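Local coordinates for protein dTDP-4-dehydrorhamnose reductase (Sulfolobus tokodaii, PDB 2GGS) that probably reduces dTDP-4-dehydrorhamnose to dTDP-rhamnose, using the NADPH that it binds in a Rossmann fold, at residues 113-116 and 117-120; 161-164 and 165-169; 238-241 and 242-246. All coordinates share one frame; numbering follows the deposited sequence.

Contact 1: 113-116 and 117-120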
loop_
_atom_site.group_PDB
_atom_site.type_symbol
_atom_site.label_atom_id
_atom_site.label_comp_id
_atom_site.label_asym_id
_atom_site.label_seq_id
_atom_site.Cartn_x
_atom_site.Cartn_y
_atom_site.Cartn_z
ATOM N N GLY A 113 5.772 -2.843 15.816
ATOM C CA GLY A 113 7.102 -2.319 15.515
ATOM C C GLY A 113 8.183 -2.540 16.555
ATOM O O GLY A 113 9.265 -1.967 16.439
ATOM N N GLU A 114 7.912 -3.381 17.544
ATOM C CA GLU A 114 8.901 -3.683 18.586
ATOM C C GLU A 114 9.872 -4.791 18.176
ATOM O O GLU A 114 10.928 -4.964 18.812
ATOM C CB GLU A 114 8.200 -3.949 19.939
ATOM C CG GLU A 114 7.569 -2.641 20.496
ATOM C CD GLU A 114 8.628 -1.539 20.801
ATOM O OE1 GLU A 114 8.813 -0.555 20.013
ATOM O OE2 GLU A 114 9.323 -1.674 21.833
ATOM N N LYS A 115 9.556 -5.514 17.102
ATOM C CA LYS A 115 10.418 -6.617 16.650
ATOM C C LYS A 115 11.090 -6.399 15.282
ATOM O O LYS A 115 12.269 -6.716 15.104
ATOM C CB LYS A 115 9.645 -7.934 16.642
ATOM C CG LYS A 115 10.456 -9.184 16.219
ATOM C CD LYS A 115 9.592 -10.427 16.251
ATOM C CE LYS A 115 8.659 -10.525 15.042
ATOM N NZ LYS A 115 9.450 -10.609 13.785
ATOM N N GLY A 116 10.338 -5.911 14.293
ATOM C CA GLY A 116 10.850 -5.821 12.928
ATOM C C GLY A 116 10.879 -7.156 12.221
ATOM O O GLY A 116 10.559 -8.217 12.827
ATOM N N ASN A 117 11.248 -7.102 10.936
ATOM C CA ASN A 117 11.385 -8.286 10.129
ATOM C C ASN A 117 10.174 -9.200 10.252
ATOM O O ASN A 117 10.280 -10.383 10.532
ATOM C CB ASN A 117 12.717 -8.967 10.531
ATOM C CG ASN A 117 13.908 -8.054 10.261
ATOM O OD1 ASN A 117 14.665 -7.657 11.183
ATOM N ND2 ASN A 117 14.056 -7.665 8.995
ATOM N N TYR A 118 8.974 -8.637 10.080
ATOM C CA TYR A 118 7.754 -9.424 10.323
ATOM C C TYR A 118 7.442 -10.400 9.222
ATOM O O TYR A 118 7.481 -10.033 8.044
ATOM C CB TYR A 118 6.550 -8.496 10.531
ATOM C CG TYR A 118 6.646 -7.722 11.824
ATOM C CD1 TYR A 118 6.281 -8.323 13.029
ATOM C CD2 TYR A 118 7.141 -6.404 11.856
ATOM C CE1 TYR A 118 6.384 -7.625 14.234
ATOM C CE2 TYR A 118 7.236 -5.703 13.046
ATOM C CZ TYR A 118 6.859 -6.325 14.229
ATOM O OH TYR A 118 6.951 -5.665 15.416
ATOM N N LYS A 119 7.147 -11.652 9.601
ATOM C CA LYS A 119 6.733 -12.672 8.643
ATOM C C LYS A 119 5.209 -12.793 8.636
ATOM O O LYS A 119 4.552 -12.230 9.512
ATOM C CB LYS A 119 7.417 -14.023 8.909
ATOM C CG LYS A 119 7.318 -14.527 10.297
ATOM C CD LYS A 119 8.175 -15.838 10.465
ATOM C CE LYS A 119 9.671 -15.624 10.221
ATOM N NZ LYS A 119 10.388 -14.944 11.384
ATOM N N GLU A 120 4.669 -13.509 7.649
ATOM C CA GLU A 120 3.210 -13.564 7.441
ATOM C C GLU A 120 2.406 -13.961 8.671
ATOM O O GLU A 120 1.341 -13.399 8.936
ATOM C CB GLU A 120 2.826 -14.451 6.264
ATOM C CG GLU A 120 3.202 -13.871 4.885
ATOM C CD GLU A 120 4.694 -14.077 4.459
ATOM O OE1 GLU A 120 5.520 -14.564 5.277
ATOM O OE2 GLU A 120 5.035 -13.699 3.332
HETATM O O HOH W 1 14.028 -7.936 13.769
#

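Contact 2: 161-164 and 165-169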
loop_
_atom_site.group_PDB
_atom_site.type_symbol
_atom_site.label_atom_id
_atom_site.label_comp_id
_atom_site.label_asym_id
_atom_site.label_seq_id
_atom_site.Cartn_x
_atom_site.Cartn_y
_atom_site.Cartn_z
ATOM N N PRO A 161 10.376 9.180 0.339
ATOM C CA PRO A 161 11.462 9.647 -0.539
ATOM C C PRO A 161 11.154 10.939 -1.274
ATOM O O PRO A 161 12.052 11.752 -1.476
ATOM C CB PRO A 161 11.621 8.510 -1.539
ATOM C CG PRO A 161 11.224 7.279 -0.740
ATOM C CD PRO A 161 10.020 7.775 0.009
ATOM N N ILE A 162 9.887 11.122 -1.633
ATOM C CA ILE A 162 9.462 12.350 -2.289
ATOM C C ILE A 162 9.501 13.557 -1.359
ATOM O O ILE A 162 10.006 14.627 -1.756
ATOM C CB ILE A 162 8.093 12.160 -3.002
ATOM C CG1 ILE A 162 8.363 11.667 -4.416
ATOM C CG2 ILE A 162 7.329 13.490 -3.079
ATOM C CD1 ILE A 162 8.943 12.771 -5.327
ATOM N N TYR A 163 8.993 13.401 -0.139
ATOM C CA TYR A 163 9.085 14.439 0.881
ATOM C C TYR A 163 10.559 14.838 1.076
ATOM O O TYR A 163 10.877 16.025 1.108
ATOM C CB TYR A 163 8.478 13.979 2.199
ATOM C CG TYR A 163 8.993 14.718 3.402
ATOM C CD1 TYR A 163 8.542 16.020 3.719
ATOM C CD2 TYR A 163 9.934 14.129 4.229
ATOM C CE1 TYR A 163 9.039 16.699 4.842
ATOM C CE2 TYR A 163 10.430 14.784 5.340
ATOM C CZ TYR A 163 9.984 16.072 5.645
ATOM O OH TYR A 163 10.523 16.676 6.774
ATOM N N VAL A 164 11.448 13.850 1.162
ATOM C CA VAL A 164 12.896 14.137 1.299
ATOM C C VAL A 164 13.429 14.943 0.113
ATOM O O VAL A 164 14.110 15.971 0.297
ATOM C CB VAL A 164 13.758 12.845 1.430
ATOM C CG1 VAL A 164 15.232 13.204 1.485
ATOM C CG2 VAL A 164 13.406 12.071 2.695
ATOM N N TYR A 165 13.145 14.473 -1.102
ATOM C CA TYR A 165 13.678 15.093 -2.335
ATOM C C TYR A 165 13.228 16.545 -2.423
ATOM O O TYR A 165 14.059 17.444 -2.631
ATOM C CB TYR A 165 13.260 14.323 -3.605
ATOM C CG TYR A 165 13.816 14.898 -4.912
ATOM C CD1 TYR A 165 15.084 14.545 -5.383
ATOM C CD2 TYR A 165 13.073 15.793 -5.662
ATOM C CE1 TYR A 165 15.594 15.087 -6.584
ATOM C CE2 TYR A 165 13.554 16.332 -6.847
ATOM C CZ TYR A 165 14.812 15.984 -7.305
ATOM O OH TYR A 165 15.264 16.542 -8.482
ATOM N N LYS A 166 11.922 16.768 -2.258
ATOM C CA LYS A 166 11.335 18.120 -2.386
ATOM C C LYS A 166 11.812 19.046 -1.276
ATOM O O LYS A 166 12.166 20.191 -1.545
ATOM C CB LYS A 166 9.792 18.083 -2.439
ATOM C CG LYS A 166 9.232 16.981 -3.344
ATOM C CD LYS A 166 7.873 17.299 -3.969
ATOM C CE LYS A 166 7.991 17.378 -5.496
ATOM N NZ LYS A 166 6.676 17.160 -6.193
ATOM N N THR A 167 11.850 18.553 -0.039
ATOM C CA THR A 167 12.284 19.350 1.111
ATOM C C THR A 167 13.764 19.769 0.991
ATOM O O THR A 167 14.084 20.968 1.138
ATOM C CB THR A 167 12.021 18.594 2.428
ATOM O OG1 THR A 167 10.618 18.343 2.543
ATOM C CG2 THR A 167 12.481 19.374 3.650
ATOM N N LEU A 168 14.645 18.797 0.713
ATOM C CA LEU A 168 16.094 19.064 0.649
ATOM C C LEU A 168 16.473 19.947 -0.517
ATOM O O LEU A 168 17.387 20.754 -0.386
ATOM C CB LEU A 168 16.933 17.772 0.597
ATOM C CG LEU A 168 16.871 16.828 1.806
ATOM C CD1 LEU A 168 17.821 15.623 1.610
ATOM C CD2 LEU A 168 17.166 17.544 3.124
ATOM N N LYS A 169 15.769 19.781 -1.640
ATOM C CA LYS A 169 15.984 20.554 -2.869
ATOM C C LYS A 169 15.745 22.038 -2.593
ATOM O O LYS A 169 16.462 22.890 -3.129
ATOM C CB LYS A 169 15.033 20.050 -3.965
ATOM C CG LYS A 169 15.314 20.539 -5.379
ATOM C CD LYS A 169 14.136 20.209 -6.288
ATOM C CE LYS A 169 14.023 21.181 -7.454
ATOM N NZ LYS A 169 15.028 20.980 -8.537
#

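Contact 3: 238-241 and 242-246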
loop_
_atom_site.group_PDB
_atom_site.type_symbol
_atom_site.label_atom_id
_atom_site.label_comp_id
_atom_site.label_asym_id
_atom_site.label_seq_id
_atom_site.Cartn_x
_atom_site.Cartn_y
_atom_site.Cartn_z
ATOM N N ARG A 238 7.925 16.127 14.989
ATOM C CA ARG A 238 7.017 17.150 15.496
ATOM C C ARG A 238 5.908 17.392 14.473
ATOM O O ARG A 238 6.153 17.471 13.256
ATOM C CB ARG A 238 7.783 18.443 15.833
ATOM C CG ARG A 238 8.263 19.232 14.606
ATOM C CD ARG A 238 9.655 19.862 14.790
ATOM N NE ARG A 238 9.993 20.771 13.691
ATOM C CZ ARG A 238 11.083 21.528 13.646
ATOM N NH1 ARG A 238 11.969 21.485 14.635
ATOM N NH2 ARG A 238 11.297 22.326 12.600
ATOM N N GLY A 239 4.682 17.480 14.968
ATOM C CA GLY A 239 3.535 17.623 14.094
ATOM C C GLY A 239 2.744 16.335 13.960
ATOM O O GLY A 239 1.537 16.385 13.725
ATOM N N TRP A 240 3.419 15.191 14.101
ATOM C CA TRP A 240 2.748 13.884 14.035
ATOM C C TRP A 240 1.699 13.737 15.137
ATOM O O TRP A 240 1.963 14.053 16.308
ATOM C CB TRP A 240 3.769 12.735 14.106
ATOM C CG TRP A 240 4.384 12.390 12.764
ATOM C CD1 TRP A 240 4.180 13.043 11.592
ATOM C CD2 TRP A 240 5.324 11.340 12.479
ATOM N NE1 TRP A 240 4.911 12.461 10.581
ATOM C CE2 TRP A 240 5.621 11.411 11.102
ATOM C CE3 TRP A 240 5.938 10.343 13.254
ATOM C CZ2 TRP A 240 6.499 10.509 10.467
ATOM C CZ3 TRP A 240 6.820 9.440 12.617
ATOM C CH2 TRP A 240 7.087 9.537 11.243
ATOM N N ILE A 241 0.498 13.308 14.750
ATOM C CA ILE A 241 -0.550 12.969 15.715
ATOM C C ILE A 241 -0.428 11.488 16.115
ATOM O O ILE A 241 -0.401 11.158 17.298
ATOM C CB ILE A 241 -1.984 13.307 15.192
ATOM C CG1 ILE A 241 -2.176 14.822 15.040
ATOM C CG2 ILE A 241 -3.054 12.768 16.134
ATOM C CD1 ILE A 241 -2.218 15.310 13.615
ATOM N N ALA A 242 -0.340 10.604 15.131
ATOM C CA ALA A 242 -0.275 9.164 15.416
ATOM C C ALA A 242 1.133 8.685 15.776
ATOM O O ALA A 242 2.113 9.278 15.345
ATOM C CB ALA A 242 -0.819 8.380 14.221
ATOM N N LYS A 243 1.224 7.617 16.565
ATOM C CA LYS A 243 2.505 6.969 16.855
ATOM C C LYS A 243 2.845 6.075 15.673
ATOM O O LYS A 243 1.948 5.420 15.140
ATOM C CB LYS A 243 2.410 6.139 18.117
ATOM C CG LYS A 243 2.372 6.952 19.421
ATOM C CD LYS A 243 1.508 6.283 20.527
ATOM C CE LYS A 243 0.008 6.718 20.514
ATOM N NZ LYS A 243 -0.192 8.213 20.528
ATOM N N ARG A 244 4.101 6.094 15.227
ATOM C CA ARG A 244 4.570 5.153 14.178
ATOM C C ARG A 244 5.284 3.981 14.832
ATOM O O ARG A 244 5.956 4.176 15.841
ATOM C CB ARG A 244 5.520 5.863 13.202
ATOM C CG ARG A 244 4.860 6.530 11.986
ATOM C CD ARG A 244 3.804 7.562 12.368
ATOM N NE ARG A 244 3.407 8.323 11.180
ATOM C CZ ARG A 244 2.645 9.424 11.237
ATOM N NH1 ARG A 244 2.200 9.860 12.417
ATOM N NH2 ARG A 244 2.319 10.074 10.129
ATOM N N PRO A 245 5.158 2.764 14.256
ATOM C CA PRO A 245 5.922 1.609 14.769
ATOM C C PRO A 245 7.418 1.838 14.591
ATOM O O PRO A 245 7.847 2.366 13.576
ATOM C CB PRO A 245 5.420 0.424 13.910
ATOM C CG PRO A 245 4.847 1.065 12.668
ATOM C CD PRO A 245 4.290 2.399 13.114
ATOM N N TYR A 246 8.202 1.483 15.604
ATOM C CA TYR A 246 9.667 1.674 15.540
ATOM C C TYR A 246 10.350 0.946 14.377
ATOM O O TYR A 246 11.073 1.566 13.608
ATOM C CB TYR A 246 10.323 1.255 16.850
ATOM C CG TYR A 246 11.826 1.408 16.806
ATOM C CD1 TYR A 246 12.409 2.675 16.731
ATOM C CD2 TYR A 246 12.652 0.296 16.793
ATOM C CE1 TYR A 246 13.798 2.826 16.667
ATOM C CE2 TYR A 246 14.046 0.433 16.730
ATOM C CZ TYR A 246 14.599 1.705 16.676
ATOM O OH TYR A 246 15.974 1.870 16.635
#

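Contact 1: 113-116 and 117-120
The phenol ring of Tyr118 has the end of the 113-116 segment laid over one face, with the carbonyl O of Gly116 above the ring centre at a height of 3.9 Å; the ring of Phe111 also stacks with it. Lys115 slants across the ring beside Gly116, its CE 3.8 Å from Tyr118 CE1. Lys115 NZ stands 4.5 Å from the Tyr118 ring centroid in an off-centre cation-pi contact. Lys115 CG is anti to the backbone N (chi1 -178°), and bends at chi3 and chi4 fold the chain back until NZ donates to Gly116 O at 2.8 Å. The ammonium also forms a salt bridge with Asp122, which would probably temper the repulsion from nearby Lys119.

At the far end of the ring, Tyr118 OH accepts a hydrogen bond from Lys115 N at 3.1 Å, with an N-H...O angle of 158°; a weak bond from Gly113 N also reaches it. The hydroxyl therefore pins a bend in the backbone that includes two glycines of positive phi. A water bridges Lys115 O and Asn117 OD1, 2.7 Å from the latter. The arrangement belongs to the long loop that leaves strand 101-107 of the Rossmann sheet and runs to helix 129-141, the helix carrying the NADPH-binding Lys134.

Contact 2: 161-164 and 165-169
Successive amides of Tyr165, Lys166, Thr167 and Leu168 bond back to the carbonyls of Pro161, Ile162, Tyr163 and Val164, the i to i+4 ladder of helix 160-169, and the bond from Lys166 N to Ile162 O is nearly straight at 173°. Tyr163 O has a second donor. With OG1 set beside its own backbone N (chi1 -60°), Thr167 bonds through OG1 to Tyr163 O at 2.7 Å, and the amide and the hydroxyl reach this oxygen from opposite faces of the carbonyl plane. The hydroxyl oxygen, Thr167 OG1, also comes 3.2 Å from Tyr163 CE1, while Thr167 CB sits over one face of that ring, offset toward its rim.

Val164 and Leu168 run side by side in the same direction, Val164 CG1 meeting Leu168 CD1 at 3.5 Å. Val164 also packs on Ala218 and Ile221 of helix 214-224, and Leu168 reaches Val174 of strand 174-177. On another side of the helix Ile162 CG2 touches the aliphatic part of Lys166 at CD, 3.9 Å away, as the two chains cross.

Chemically, the threonine hydroxyl spends its proton on a carbonyl of its own helix, which satisfies the polar atom locally and lets the residue pack beside Tyr163 and Val174.

Contact 3: 238-241 and 242-246
Trp240 turns CG beside its backbone N (chi1 -84°) and Arg244 bends its chain at chi2 (57°), and together these torsions bring the guanidinium over a face of the indole. The result is a parallel cation-pi stack between residues four apart, across a bend in the irregular loop between strand 231-234 and helix 253-258, in the C-terminal part of this Rossmann-type reductase. The two planes differ by only 7°. Arg244 CZ lies 3.5 Å from the centroid of the five-membered ring of Trp240, with NH1 near Trp240 CG and NH2 toward NE1. Farther back along the arginine, CD rests over the six-membered ring in a CH-pi contact, 3.8 Å from its centroid, and CG meets Trp240 CZ3 at 3.6 Å. From CD to the guanidinium the arginine thus lies over the bicyclic ring, with CG at its rim by CZ3.

NH1 of Arg244 makes a salt bridge with Asp71 of helix 70-75. The same carboxylate oxygen accepts the amides of Ile241 and Ala242; one aspartate thereby binds both the backbone of the bend and the charge stacked beside it. Phe177 of strand 174-177 touches both the indole and the arginine side chain.

With an alanine in place of Trp240, Arg244 would probably lose the flat surface beneath its guanidinium and methylenes, leaving the group freer to swing about its bonds to Asp71 and Ala242. The bond to Ala242 comes from within the arginine's own plane: Arg244 NH1 donates to Ala242 O at 3.0 Å, the oxygen lying in the guanidinium plane while the donor stands above the carbonyl plane.

How the contacts relate
From the N terminus the chain first makes contact 1, in the loop between strand 101-107 and helix 129-141, then contact 2 on helix 160-169, and last contact 3, in the loop before helix 253-258. Each joins adjacent segments, so none encloses a long loop; they stand in series and neither nest nor cross. Contacts 1 and 3 meet nevertheless: Gly113 CA packs on Pro245 CB at 3.6 Å, bringing the loop after a strand of the seven-stranded parallel sheet against the loop between strand 231-234 and helix 253-258. Contact 2 touches neither, its nearest atoms being about 8 Å from contact 3 and about 18 Å from contact 1. Strand 174-177 touches both contacts 2 and 3, through Val174 and Phe177 respectively.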